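Local coordinates for proteasome assembly chaperone family protein (PDB 3WZ2) that probably acts as a proteasome-assembly chaperone or proteasome activator in the archaeon Pyrococcus furiosus, forming homo-oligomers of PAC2-family subunits, at residues B[15-20]-B[79-84]; B[49-54]-B[68-73]; B[137-142]-B[171-176]; B[183-188]-B[217-222]. All coordinates share one frame; numbering follows the deposited sequence.

Contact 1. Residues B[15-20]-B[79-84]; sequences PEVENA and NIIIAI
Val17 and Ala20 meet Ile81 and Asn79 in a small, mainly apolar contact, where the loop leading into strand 21-24 packs against the beginning of strand 80-85. The methyl CD1 of Ile81 is its centre. It lies 3.9 Å from Ala20 CB and 4.1 Å from Val17 CB, and Val17 CG2 touches it as well, while the valine and isoleucine side chains run alongside each other in opposite senses. Val17 CG1 stands anti to the backbone N (chi1 173°), which carries this methyl to Asn79, 4.0 Å from CA of that residue. Ile81 has CG1 anti to its own carbonyl carbon (chi1 -58°), and the extended chain beyond it delivers CD1 to the loop.

No hydrogen bond links the two segments. The nearest polar approach is a CA-H...O contact, Ala20 CA to Asn79 O at 3.3 Å. The loop folds back on itself through a type II beta turn from Val17 to Ala20, closed by a weak bond from Ala20 N to Val17 O. Tyr104 and Asn109 also hold the loop, through hydrogen bonds to Pro15 O and Glu18 OE2. Just past the turn, Ile21 takes up backbone hydrogen bonds with Asn79 and Ile81. The contact is thus the entry to a parallel strand pair, 21-24 beside 80-85, in the mixed central sheet of this PAC2-family chain.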
loop_
_atom_site.group_PDB
_atom_site.type_symbol
_atom_site.label_atom_id
_atom_site.label_comp_id
_atom_site.label_asym_id
_atom_site.label_seq_id
_atom_site.Cartn_x
_atom_site.Cartn_y
_atom_site.Cartn_z
ATOM N N PRO B 15 -28.190 8.643 -16.095
ATOM C CA PRO B 15 -29.084 8.156 -17.150
ATOM C C PRO B 15 -28.515 8.405 -18.540
ATOM O O PRO B 15 -27.711 9.320 -18.736
ATOM C CB PRO B 15 -30.375 8.951 -16.939
ATOM C CG PRO B 15 -29.991 10.125 -16.129
ATOM C CD PRO B 15 -28.784 9.741 -15.321
ATOM N N GLU B 16 -28.933 7.573 -19.470
ATOM C CA GLU B 16 -28.565 7.689 -20.873
ATOM C C GLU B 16 -29.132 8.946 -21.484
ATOM O O GLU B 16 -30.292 9.290 -21.269
ATOM C CB GLU B 16 -29.041 6.472 -21.648
ATOM C CG GLU B 16 -28.374 5.204 -21.150
ATOM C CD GLU B 16 -28.492 4.008 -22.102
ATOM O OE1 GLU B 16 -28.887 4.170 -23.299
ATOM O OE2 GLU B 16 -28.187 2.893 -21.633
ATOM N N VAL B 17 -28.267 9.716 -22.118
ATOM C CA VAL B 17 -28.682 10.861 -22.881
ATOM C C VAL B 17 -28.187 10.570 -24.280
ATOM O O VAL B 17 -26.978 10.611 -24.524
ATOM C CB VAL B 17 -28.076 12.167 -22.316
ATOM C CG1 VAL B 17 -28.384 13.367 -23.222
ATOM C CG2 VAL B 17 -28.606 12.432 -20.905
ATOM N N GLU B 18 -29.098 10.242 -25.201
ATOM C CA GLU B 18 -28.676 9.831 -26.555
ATOM C C GLU B 18 -28.012 11.031 -27.227
ATOM O O GLU B 18 -28.499 12.161 -27.088
ATOM C CB GLU B 18 -29.870 9.305 -27.371
ATOM C CG GLU B 18 -29.475 8.493 -28.625
ATOM C CD GLU B 18 -28.838 7.141 -28.315
ATOM O OE1 GLU B 18 -28.855 6.677 -27.151
ATOM O OE2 GLU B 18 -28.286 6.518 -29.244
ATOM N N ASN B 19 -26.897 10.792 -27.936
ATOM C CA ASN B 19 -26.196 11.843 -28.691
ATOM C C ASN B 19 -25.693 13.036 -27.838
ATOM O O ASN B 19 -25.665 14.198 -28.247
ATOM C CB ASN B 19 -27.045 12.323 -29.888
ATOM C CG ASN B 19 -27.476 11.138 -30.821
ATOM O OD1 ASN B 19 -26.727 10.188 -31.099
ATOM N ND2 ASN B 19 -28.709 11.189 -31.247
ATOM N N ALA B 20 -25.336 12.702 -26.626
ATOM C CA ALA B 20 -24.872 13.682 -25.653
ATOM C C ALA B 20 -23.736 14.516 -26.202
ATOM O O ALA B 20 -22.843 14.028 -26.929
ATOM C CB ALA B 20 -24.432 12.959 -24.391
ATOM N N ASN B 79 -29.418 17.972 -24.426
ATOM C CA ASN B 79 -28.453 16.977 -24.909
ATOM C C ASN B 79 -27.073 17.219 -24.306
ATOM O O ASN B 79 -26.115 16.565 -24.674
ATOM C CB ASN B 79 -28.414 16.962 -26.449
ATOM C CG ASN B 79 -28.090 18.328 -27.045
ATOM O OD1 ASN B 79 -28.508 19.366 -26.521
ATOM N ND2 ASN B 79 -27.323 18.339 -28.130
ATOM N N ILE B 80 -26.965 18.170 -23.386
ATOM C CA ILE B 80 -25.681 18.550 -22.841
ATOM C C ILE B 80 -25.487 17.993 -21.436
ATOM O O ILE B 80 -26.393 18.075 -20.598
ATOM C CB ILE B 80 -25.496 20.072 -22.817
ATOM C CG1 ILE B 80 -25.643 20.590 -24.248
ATOM C CG2 ILE B 80 -24.122 20.423 -22.263
ATOM C CD1 ILE B 80 -25.607 22.073 -24.382
ATOM N N ILE B 81 -24.306 17.426 -21.192
ATOM C CA ILE B 81 -23.887 16.979 -19.870
ATOM C C ILE B 81 -22.608 17.707 -19.514
ATOM O O ILE B 81 -21.701 17.813 -20.341
ATOM C CB ILE B 81 -23.613 15.480 -19.844
ATOM C CG1 ILE B 81 -24.864 14.690 -20.278
ATOM C CG2 ILE B 81 -23.142 15.043 -18.471
ATOM C CD1 ILE B 81 -24.627 13.216 -20.456
ATOM N N ILE B 82 -22.542 18.209 -18.280
ATOM C CA ILE B 82 -21.321 18.806 -17.735
ATOM C C ILE B 82 -20.851 18.028 -16.532
ATOM O O ILE B 82 -21.640 17.769 -15.627
ATOM C CB ILE B 82 -21.560 20.259 -17.343
ATOM C CG1 ILE B 82 -21.914 21.028 -18.611
ATOM C CG2 ILE B 82 -20.332 20.865 -16.699
ATOM C CD1 ILE B 82 -22.127 22.486 -18.395
ATOM N N ALA B 83 -19.573 17.659 -16.519
ATOM C CA ALA B 83 -18.982 16.885 -15.443
ATOM C C ALA B 83 -18.090 17.765 -14.600
ATOM O O ALA B 83 -17.160 18.395 -15.137
ATOM C CB ALA B 83 -18.166 15.744 -16.034
ATOM N N ILE B 84 -18.304 17.725 -13.284
ATOM C CA ILE B 84 -17.624 18.601 -12.319
ATOM C C ILE B 84 -17.041 17.730 -11.225
ATOM O O ILE B 84 -17.628 16.722 -10.859
ATOM C CB ILE B 84 -18.665 19.590 -11.721
ATOM C CG1 ILE B 84 -19.042 20.640 -12.849
ATOM C CG2 ILE B 84 -18.174 20.203 -10.405
ATOM C CD1 ILE B 84 -20.108 21.640 -12.504
#

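Contact 2. Residues B[49-54]-B[68-73]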
loop_
_atom_site.group_PDB
_atom_site.type_symbol
_atom_site.label_atom_id
_atom_site.label_comp_id
_atom_site.label_asym_id
_atom_site.label_seq_id
_atom_site.Cartn_x
_atom_site.Cartn_y
_atom_site.Cartn_z
ATOM N N ILE B 49 -28.044 15.531 -12.587
ATOM C CA ILE B 49 -28.622 14.312 -13.161
ATOM C C ILE B 49 -27.907 13.012 -12.763
ATOM O O ILE B 49 -28.415 11.938 -13.024
ATOM C CB ILE B 49 -28.753 14.385 -14.703
ATOM C CG1 ILE B 49 -27.389 14.612 -15.378
ATOM C CG2 ILE B 49 -29.738 15.471 -15.092
ATOM C CD1 ILE B 49 -27.378 14.307 -16.867
ATOM N N GLY B 50 -26.728 13.117 -12.170
ATOM C CA GLY B 50 -25.993 11.949 -11.758
ATOM C C GLY B 50 -24.703 12.259 -11.048
ATOM O O GLY B 50 -24.397 13.401 -10.757
ATOM N N TYR B 51 -23.940 11.207 -10.763
ATOM C CA TYR B 51 -22.735 11.341 -9.986
ATOM C C TYR B 51 -21.838 10.153 -10.206
ATOM O O TYR B 51 -22.259 9.131 -10.741
ATOM C CB TYR B 51 -23.072 11.515 -8.498
ATOM C CG TYR B 51 -23.930 10.405 -7.917
ATOM C CD1 TYR B 51 -25.281 10.338 -8.208
ATOM C CD2 TYR B 51 -23.389 9.455 -7.077
ATOM C CE1 TYR B 51 -26.082 9.346 -7.681
ATOM C CE2 TYR B 51 -24.184 8.451 -6.534
ATOM C CZ TYR B 51 -25.528 8.398 -6.850
ATOM O OH TYR B 51 -26.346 7.399 -6.314
ATOM N N VAL B 52 -20.603 10.289 -9.768
ATOM C CA VAL B 52 -19.682 9.186 -9.673
ATOM C C VAL B 52 -19.669 8.631 -8.256
ATOM O O VAL B 52 -19.594 9.365 -7.267
ATOM C CB VAL B 52 -18.274 9.632 -9.991
ATOM C CG1 VAL B 52 -17.321 8.460 -9.962
ATOM C CG2 VAL B 52 -18.243 10.332 -11.330
ATOM N N ASP B 53 -19.733 7.321 -8.169
ATOM C CA ASP B 53 -19.851 6.631 -6.901
ATOM C C ASP B 53 -18.686 5.654 -6.778
ATOM O O ASP B 53 -18.496 4.796 -7.627
ATOM C CB ASP B 53 -21.186 5.871 -6.844
ATOM C CG ASP B 53 -21.394 5.148 -5.526
ATOM O OD1 ASP B 53 -20.932 5.642 -4.469
ATOM O OD2 ASP B 53 -21.994 4.078 -5.557
ATOM N N SER B 54 -17.912 5.796 -5.714
ATOM C CA SER B 54 -16.775 4.930 -5.464
ATOM C C SER B 54 -16.398 4.983 -4.007
ATOM O O SER B 54 -16.377 6.062 -3.393
ATOM C CB SER B 54 -15.587 5.416 -6.292
ATOM O OG SER B 54 -14.385 4.703 -6.008
ATOM N N PRO B 68 -28.284 18.236 -0.592
ATOM C CA PRO B 68 -27.015 17.522 -0.555
ATOM C C PRO B 68 -26.599 17.061 -1.928
ATOM O O PRO B 68 -27.425 16.638 -2.709
ATOM C CB PRO B 68 -27.285 16.324 0.349
ATOM C CG PRO B 68 -28.763 16.201 0.409
ATOM C CD PRO B 68 -29.342 17.554 0.164
ATOM N N THR B 69 -25.300 17.125 -2.169
ATOM C CA THR B 69 -24.710 16.848 -3.447
ATOM C C THR B 69 -23.391 16.118 -3.272
ATOM O O THR B 69 -22.620 16.448 -2.393
ATOM C CB THR B 69 -24.397 18.223 -4.054
ATOM O OG1 THR B 69 -25.583 18.788 -4.609
ATOM C CG2 THR B 69 -23.400 18.166 -5.061
ATOM N N PRO B 70 -23.092 15.147 -4.135
ATOM C CA PRO B 70 -21.807 14.478 -4.040
ATOM C C PRO B 70 -20.733 15.282 -4.733
ATOM O O PRO B 70 -21.031 16.163 -5.524
ATOM C CB PRO B 70 -22.058 13.137 -4.734
ATOM C CG PRO B 70 -23.088 13.460 -5.743
ATOM C CD PRO B 70 -23.911 14.600 -5.229
ATOM N N PRO B 71 -19.480 15.003 -4.408
ATOM C CA PRO B 71 -18.394 15.834 -4.889
ATOM C C PRO B 71 -18.061 15.646 -6.349
ATOM O O PRO B 71 -17.461 16.547 -6.925
ATOM C CB PRO B 71 -17.201 15.419 -4.001
ATOM C CG PRO B 71 -17.546 14.077 -3.496
ATOM C CD PRO B 71 -19.039 14.010 -3.421
ATOM N N LEU B 72 -18.419 14.506 -6.948
ATOM C CA LEU B 72 -18.214 14.297 -8.386
ATOM C C LEU B 72 -19.553 14.110 -9.047
ATOM O O LEU B 72 -20.236 13.133 -8.789
ATOM C CB LEU B 72 -17.350 13.066 -8.641
ATOM C CG LEU B 72 -15.872 13.347 -8.730
ATOM C CD1 LEU B 72 -15.295 13.760 -7.383
ATOM C CD2 LEU B 72 -15.148 12.118 -9.253
ATOM N N ARG B 73 -19.976 15.099 -9.805
ATOM C CA ARG B 73 -21.351 15.147 -10.232
ATOM C C ARG B 73 -21.459 15.520 -11.713
ATOM O O ARG B 73 -20.526 16.061 -12.297
ATOM C CB ARG B 73 -22.232 16.070 -9.354
ATOM C CG ARG B 73 -21.602 17.355 -8.965
ATOM C CD ARG B 73 -22.392 18.123 -7.900
ATOM N NE ARG B 73 -21.833 19.461 -7.882
ATOM C CZ ARG B 73 -20.703 19.779 -7.303
ATOM N NH1 ARG B 73 -20.008 18.864 -6.629
ATOM N NH2 ARG B 73 -20.286 21.029 -7.335
HETATM O O HOH W 1 -18.963 11.654 -5.873
#
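Tyr51 and Val52 meet Pro70, Leu72 and Arg73 where strand 47-53 runs antiparallel to the start of strand 72-77. One direct backbone hydrogen bond joins them, from Val52 N to Leu72 O at 3.0 Å, nearly straight at 163°. A water extends the ladder beyond it: it donates to Val52 O at 2.8 Å and accepts from Leu72 N, filling the place of a second direct bond. Tyr51 and Arg73 form a non-hydrogen-bonded pair, their CA atoms 4.1 Å apart, and Arg73 CA makes a CA-H...O contact with Gly50 O.

Strand 47-53 carries a classic beta bulge at Ile49 and Gly50, which are both placed opposite Phe74, in the edge region of the mixed sheet, with strand 11-13 on the other side of strand 47-53.

Apolar packing falls into two groups. On the side of Val52 and Leu72, the valine CB sits 3.8 Å from the leucine CB, and its CG2 also touches Leu72 CB and CD2. On the side of Tyr51, CB of the tyrosine meets Pro70 CG at 3.4 Å, the two side chains crossing at about a right angle. The Tyr51 ring leads away to Trp165 of the second subunit, which it meets edge-to-face.

The polar end of Arg73 leads away from strand 47-53: NH1 forms a salt bridge with Asp86 and donates to Pro70 O at 3.1 Å, while NE is bonded to Tyr75 OH.

Contact 3. Residues B[137-142]-B[171-176]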
loop_
_atom_site.group_PDB
_atom_site.type_symbol
_atom_site.label_atom_id
_atom_site.label_comp_id
_atom_site.label_asym_id
_atom_site.label_seq_id
_atom_site.Cartn_x
_atom_site.Cartn_y
_atom_site.Cartn_z
ATOM N N GLU B 137 -7.836 14.438 -37.021
ATOM C CA GLU B 137 -7.621 15.551 -37.924
ATOM C C GLU B 137 -8.940 16.236 -38.253
ATOM O O GLU B 137 -8.986 17.449 -38.317
ATOM C CB GLU B 137 -6.916 15.100 -39.213
ATOM C CG GLU B 137 -6.445 16.252 -40.120
ATOM C CD GLU B 137 -5.529 17.278 -39.411
ATOM O OE1 GLU B 137 -5.615 18.500 -39.707
ATOM O OE2 GLU B 137 -4.704 16.859 -38.553
ATOM N N GLU B 138 -10.012 15.475 -38.392
ATOM C CA GLU B 138 -11.343 16.022 -38.583
ATOM C C GLU B 138 -11.747 17.046 -37.499
ATOM O O GLU B 138 -12.317 18.093 -37.821
ATOM C CB GLU B 138 -12.421 14.914 -38.623
ATOM C CG GLU B 138 -13.801 15.445 -39.051
ATOM C CD GLU B 138 -14.863 14.369 -39.274
ATOM O OE1 GLU B 138 -15.812 14.268 -38.449
ATOM O OE2 GLU B 138 -14.746 13.625 -40.277
ATOM N N GLU B 139 -11.470 16.732 -36.234
ATOM C CA GLU B 139 -11.805 17.646 -35.141
ATOM C C GLU B 139 -10.861 18.830 -35.167
ATOM O O GLU B 139 -11.253 19.931 -34.833
ATOM C CB GLU B 139 -11.756 16.924 -33.789
ATOM C CG GLU B 139 -12.965 16.023 -33.567
ATOM C CD GLU B 139 -12.898 14.735 -34.371
ATOM O OE1 GLU B 139 -11.904 14.012 -34.238
ATOM O OE2 GLU B 139 -13.836 14.464 -35.136
ATOM N N ASN B 140 -9.606 18.605 -35.528
ATOM C CA ASN B 140 -8.696 19.723 -35.652
ATOM C C ASN B 140 -9.270 20.712 -36.703
ATOM O O ASN B 140 -9.184 21.918 -36.525
ATOM C CB ASN B 140 -7.282 19.300 -36.088
ATOM C CG ASN B 140 -6.396 18.819 -34.982
ATOM O OD1 ASN B 140 -5.214 18.435 -35.199
ATOM N ND2 ASN B 140 -6.897 18.869 -33.801
ATOM N N LYS B 141 -9.796 20.193 -37.799
ATOM C CA LYS B 141 -10.312 21.051 -38.879
ATOM C C LYS B 141 -11.523 21.813 -38.416
ATOM O O LYS B 141 -11.632 22.986 -38.711
ATOM C CB LYS B 141 -10.616 20.252 -40.157
ATOM C CG LYS B 141 -9.338 19.751 -40.813
ATOM C CD LYS B 141 -9.484 18.754 -41.987
ATOM C CE LYS B 141 -10.358 19.261 -43.109
ATOM N NZ LYS B 141 -10.105 18.508 -44.371
ATOM N N GLU B 142 -12.413 21.168 -37.669
ATOM C CA GLU B 142 -13.515 21.889 -37.058
ATOM C C GLU B 142 -13.049 23.053 -36.194
ATOM O O GLU B 142 -13.616 24.140 -36.266
ATOM C CB GLU B 142 -14.349 20.987 -36.197
ATOM C CG GLU B 142 -15.188 20.032 -36.987
ATOM C CD GLU B 142 -15.898 19.042 -36.079
ATOM O OE1 GLU B 142 -16.286 19.458 -34.940
ATOM O OE2 GLU B 142 -16.037 17.879 -36.532
ATOM N N GLY B 171 -13.644 6.102 -31.045
ATOM C CA GLY B 171 -14.285 6.540 -32.280
ATOM C C GLY B 171 -15.192 7.732 -32.050
ATOM O O GLY B 171 -15.987 8.061 -32.907
ATOM N N LEU B 172 -15.061 8.388 -30.897
ATOM C CA LEU B 172 -15.850 9.571 -30.603
ATOM C C LEU B 172 -15.096 10.810 -31.029
ATOM O O LEU B 172 -13.875 10.798 -31.192
ATOM C CB LEU B 172 -16.148 9.656 -29.114
ATOM C CG LEU B 172 -16.885 8.440 -28.581
ATOM C CD1 LEU B 172 -16.967 8.466 -27.071
ATOM C CD2 LEU B 172 -18.283 8.340 -29.219
ATOM N N LYS B 173 -15.845 11.867 -31.255
ATOM C CA LYS B 173 -15.274 13.150 -31.599
ATOM C C LYS B 173 -14.907 13.833 -30.314
ATOM O O LYS B 173 -15.783 14.147 -29.504
ATOM C CB LYS B 173 -16.293 13.989 -32.407
ATOM C CG LYS B 173 -16.743 13.338 -33.704
ATOM C CD LYS B 173 -17.951 13.995 -34.371
ATOM C CE LYS B 173 -17.643 15.355 -34.965
ATOM N NZ LYS B 173 -16.350 15.388 -35.712
ATOM N N SER B 174 -13.612 14.049 -30.121
ATOM C CA SER B 174 -13.088 14.591 -28.863
ATOM C C SER B 174 -12.281 15.869 -29.123
ATOM O O SER B 174 -11.660 16.044 -30.199
ATOM C CB SER B 174 -12.302 13.555 -28.041
ATOM O OG SER B 174 -11.058 13.239 -28.590
ATOM N N TYR B 175 -12.363 16.779 -28.155
ATOM C CA TYR B 175 -11.696 18.053 -28.205
ATOM C C TYR B 175 -11.227 18.457 -26.819
ATOM O O TYR B 175 -11.854 18.099 -25.822
ATOM C CB TYR B 175 -12.616 19.155 -28.701
ATOM C CG TYR B 175 -13.546 18.805 -29.851
ATOM C CD1 TYR B 175 -14.585 17.942 -29.663
ATOM C CD2 TYR B 175 -13.397 19.370 -31.135
ATOM C CE1 TYR B 175 -15.455 17.630 -30.684
ATOM C CE2 TYR B 175 -14.284 19.065 -32.175
ATOM C CZ TYR B 175 -15.316 18.208 -31.921
ATOM O OH TYR B 175 -16.186 17.887 -32.914
ATOM N N VAL B 176 -10.137 19.220 -26.765
ATOM C CA VAL B 176 -9.810 20.011 -25.591
ATOM C C VAL B 176 -9.664 21.499 -25.991
ATOM O O VAL B 176 -9.013 21.817 -26.966
ATOM C CB VAL B 176 -8.514 19.520 -24.936
ATOM C CG1 VAL B 176 -8.261 20.226 -23.608
ATOM C CG2 VAL B 176 -8.540 18.001 -24.716
HETATM O O HOH W 2 -11.805 12.511 -32.032
#
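Lys173 puts its ammonium among three carboxylates of helix 137-145. Lys173 NZ lies 2.6 Å from Glu142 OE2, 2.7 Å from Glu139 OE2 and 3.0 Å from Glu138 OE1, a salt-bridge network in which Glu138 and Glu139 use their anti lone pairs and Glu142 is met on its syn side. The lysine chain bends at chi3 and again at chi4 (44°), the last turn placing NZ there. An alanine in place of Lys173 would probably leave the three glutamates to repel one another without their shared counter-charge.

Glu142 also accepts a hydrogen bond from Tyr175, OH to OE1 at 2.6 Å, the carboxylate and ring planes 53° apart. Glu139 OE1 receives a bond from Ser136 OG and lies 2.7 Å from a water that accepts from Ser174 N.

Glu139 CG stands over one face of the Tyr175 ring, 3.9 Å from its centroid, in a CH-pi contact.

The axes of the short segments 137-142 and 174-176 approach to 8.6 Å, with a signed crossing angle of -50°. Gly171 ends helix 158-169 in a Schellman motif, and the strand that follows runs between strands 112-120 and 130-134.

Contact 4. Residues B[183-188]-B[217-222]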
loop_
_atom_site.group_PDB
_atom_site.type_symbol
_atom_site.label_atom_id
_atom_site.label_comp_id
_atom_site.label_asym_id
_atom_site.label_seq_id
_atom_site.Cartn_x
_atom_site.Cartn_y
_atom_site.Cartn_z
ATOM N N GLY B 183 -0.488 29.867 -14.582
ATOM C CA GLY B 183 -0.036 28.526 -14.211
ATOM C C GLY B 183 -0.095 28.235 -12.728
ATOM O O GLY B 183 0.075 27.099 -12.313
ATOM N N ASP B 184 -0.352 29.247 -11.916
ATOM C CA ASP B 184 -0.141 29.085 -10.482
ATOM C C ASP B 184 -1.099 29.898 -9.659
ATOM O O ASP B 184 -0.866 30.174 -8.490
ATOM C CB ASP B 184 1.342 29.305 -10.119
ATOM C CG ASP B 184 1.968 30.564 -10.721
ATOM O OD1 ASP B 184 3.195 30.709 -10.540
ATOM O OD2 ASP B 184 1.276 31.389 -11.349
ATOM N N ARG B 185 -2.249 30.184 -10.251
ATOM C CA ARG B 185 -3.336 30.785 -9.506
ATOM C C ARG B 185 -4.669 30.469 -10.158
ATOM O O ARG B 185 -4.729 30.239 -11.359
ATOM C CB ARG B 185 -3.120 32.316 -9.348
ATOM C CG ARG B 185 -3.294 33.169 -10.614
ATOM C CD ARG B 185 -2.491 34.505 -10.674
ATOM N NE ARG B 185 -1.673 34.827 -9.489
ATOM C CZ ARG B 185 -2.073 35.470 -8.388
ATOM N NH1 ARG B 185 -3.292 35.942 -8.269
ATOM N NH2 ARG B 185 -1.201 35.684 -7.406
ATOM N N PRO B 186 -5.757 30.524 -9.382
ATOM C CA PRO B 186 -7.059 30.471 -10.025
ATOM C C PRO B 186 -7.246 31.590 -11.017
ATOM O O PRO B 186 -6.903 32.748 -10.729
ATOM C CB PRO B 186 -8.064 30.620 -8.868
ATOM C CG PRO B 186 -7.260 30.497 -7.614
ATOM C CD PRO B 186 -5.863 30.927 -7.969
ATOM N N ASP B 187 -7.793 31.264 -12.184
ATOM C CA ASP B 187 -7.899 32.244 -13.281
ATOM C C ASP B 187 -9.279 32.260 -13.911
ATOM O O ASP B 187 -9.525 31.632 -14.946
ATOM C CB ASP B 187 -6.802 32.015 -14.321
ATOM C CG ASP B 187 -6.649 33.199 -15.288
ATOM O OD1 ASP B 187 -7.564 34.086 -15.299
ATOM O OD2 ASP B 187 -5.621 33.206 -16.018
ATOM N N PRO B 188 -10.195 32.997 -13.309
ATOM C CA PRO B 188 -11.529 33.088 -13.903
ATOM C C PRO B 188 -11.564 33.805 -15.252
ATOM O O PRO B 188 -12.520 33.609 -16.026
ATOM C CB PRO B 188 -12.354 33.861 -12.859
ATOM C CG PRO B 188 -11.379 34.405 -11.893
ATOM C CD PRO B 188 -10.107 33.632 -11.996
ATOM N N MET B 217 -13.548 38.030 -6.577
ATOM C CA MET B 217 -14.146 37.223 -5.537
ATOM C C MET B 217 -13.870 35.727 -5.756
ATOM O O MET B 217 -13.507 35.009 -4.812
ATOM C CB MET B 217 -15.654 37.495 -5.503
ATOM C CG MET B 217 -16.477 36.509 -4.704
ATOM S SD MET B 217 -18.255 36.897 -4.878
ATOM C CE MET B 217 -19.009 35.672 -5.976
ATOM N N ILE B 218 -14.039 35.254 -6.994
ATOM C CA ILE B 218 -13.794 33.853 -7.314
ATOM C C ILE B 218 -12.335 33.490 -7.069
ATOM O O ILE B 218 -12.033 32.435 -6.505
ATOM C CB ILE B 218 -14.175 33.543 -8.771
ATOM C CG1 ILE B 218 -15.702 33.580 -8.940
ATOM C CG2 ILE B 218 -13.655 32.177 -9.187
ATOM C CD1 ILE B 218 -16.130 33.901 -10.355
ATOM N N GLU B 219 -11.426 34.373 -7.455
ATOM C CA GLU B 219 -10.007 34.131 -7.218
ATOM C C GLU B 219 -9.706 33.958 -5.739
ATOM O O GLU B 219 -8.892 33.106 -5.352
ATOM C CB GLU B 219 -9.158 35.251 -7.787
ATOM C CG GLU B 219 -7.672 34.947 -7.728
ATOM C CD GLU B 219 -6.858 35.886 -8.681
ATOM O OE1 GLU B 219 -5.605 35.990 -8.588
ATOM O OE2 GLU B 219 -7.477 36.553 -9.551
ATOM N N GLU B 220 -10.402 34.728 -4.915
ATOM C CA GLU B 220 -10.257 34.627 -3.475
ATOM C C GLU B 220 -10.876 33.374 -2.897
ATOM O O GLU B 220 -10.221 32.660 -2.165
ATOM C CB GLU B 220 -10.895 35.839 -2.812
ATOM C CG GLU B 220 -10.703 35.926 -1.309
ATOM C CD GLU B 220 -9.235 36.096 -0.988
ATOM O OE1 GLU B 220 -8.678 37.162 -1.340
ATOM O OE2 GLU B 220 -8.631 35.143 -0.448
ATOM N N GLN B 221 -12.133 33.103 -3.209
ATOM C CA GLN B 221 -12.764 31.906 -2.651
ATOM C C GLN B 221 -12.105 30.587 -3.100
ATOM O O GLN B 221 -12.302 29.571 -2.453
ATOM C CB GLN B 221 -14.269 31.864 -2.896
ATOM C CG GLN B 221 -14.645 31.854 -4.344
ATOM C CD GLN B 221 -16.107 31.535 -4.584
ATOM O OE1 GLN B 221 -16.554 30.401 -4.376
ATOM N NE2 GLN B 221 -16.867 32.538 -5.035
ATOM N N LEU B 222 -11.355 30.578 -4.201
ATOM C CA LEU B 222 -10.810 29.328 -4.707
ATOM C C LEU B 222 -9.337 29.224 -4.391
ATOM O O LEU B 222 -8.708 28.237 -4.756
ATOM C CB LEU B 222 -11.024 29.154 -6.234
ATOM C CG LEU B 222 -12.189 28.440 -6.957
ATOM C CD1 LEU B 222 -13.406 28.810 -6.180
ATOM C CD2 LEU B 222 -12.515 28.528 -8.465
#
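Pro186 and Pro188 make the packed side of this contact, turned toward Ile218 and Glu219 of helix 215-221 and toward Leu222. Pro186 CB lies 4.2 Å from Leu222 CB, and its CG rests 3.8 Å from the carbonyl oxygen of Glu219 and 3.9 Å from that of Leu222. Earlier in the helix, Ile218 CG2 meets Pro188 CG at 4.2 Å. Leu222 also touches His34 and Ile35 of helix 32-43. Glu219, with CG anti to the backbone N (chi1 -172°) and an extended chain, belongs to the packed side for most of its length, passing alongside Pro186 O with CD 3.7 Å from that oxygen.

The prolines flank Asp187, the N-cap of helix 188-202: its OD1 accepts a hydrogen bond from Ala190 N, while OD2 bonds Thr181 OG1. Residues 183-188 connect strand 174-181 to helix 188-202, and helix 215-221, in a region predicted as coiled coil, packs against this connection.

Looser and facing solvent are Arg185 and the carboxylate end of Glu219. The carboxylate is modelled in a salt bridge with Arg185, OE1 at the guanidinium edge near NH1 and the two planes 70° apart, at a separation too short to be trusted. The exposed Arg185 also touches a crystal neighbour.

Contacts 1 and 2 adjoin, their centres 14 Å apart on neighbouring strands of one sheet: Ile84 N lies 2.9 Å from Arg73 O, a probable hydrogen bond, and Pro15 CD packs 3.2 Å from Ile49 O. In sequence, contact 2 falls wholly between the two halves of contact 1. Contact 3 reaches the same sheet farther across, about 18 Å from contact 1 and 28 Å from contact 2 between centres. Contact 4 joins helix 215-221 to the loop before helix 188-202, about 30 Å from contact 3 between centres and across the chain's centre from it. Contacts 2 and 3 also meet neighbouring subunits, the second and the third respectively.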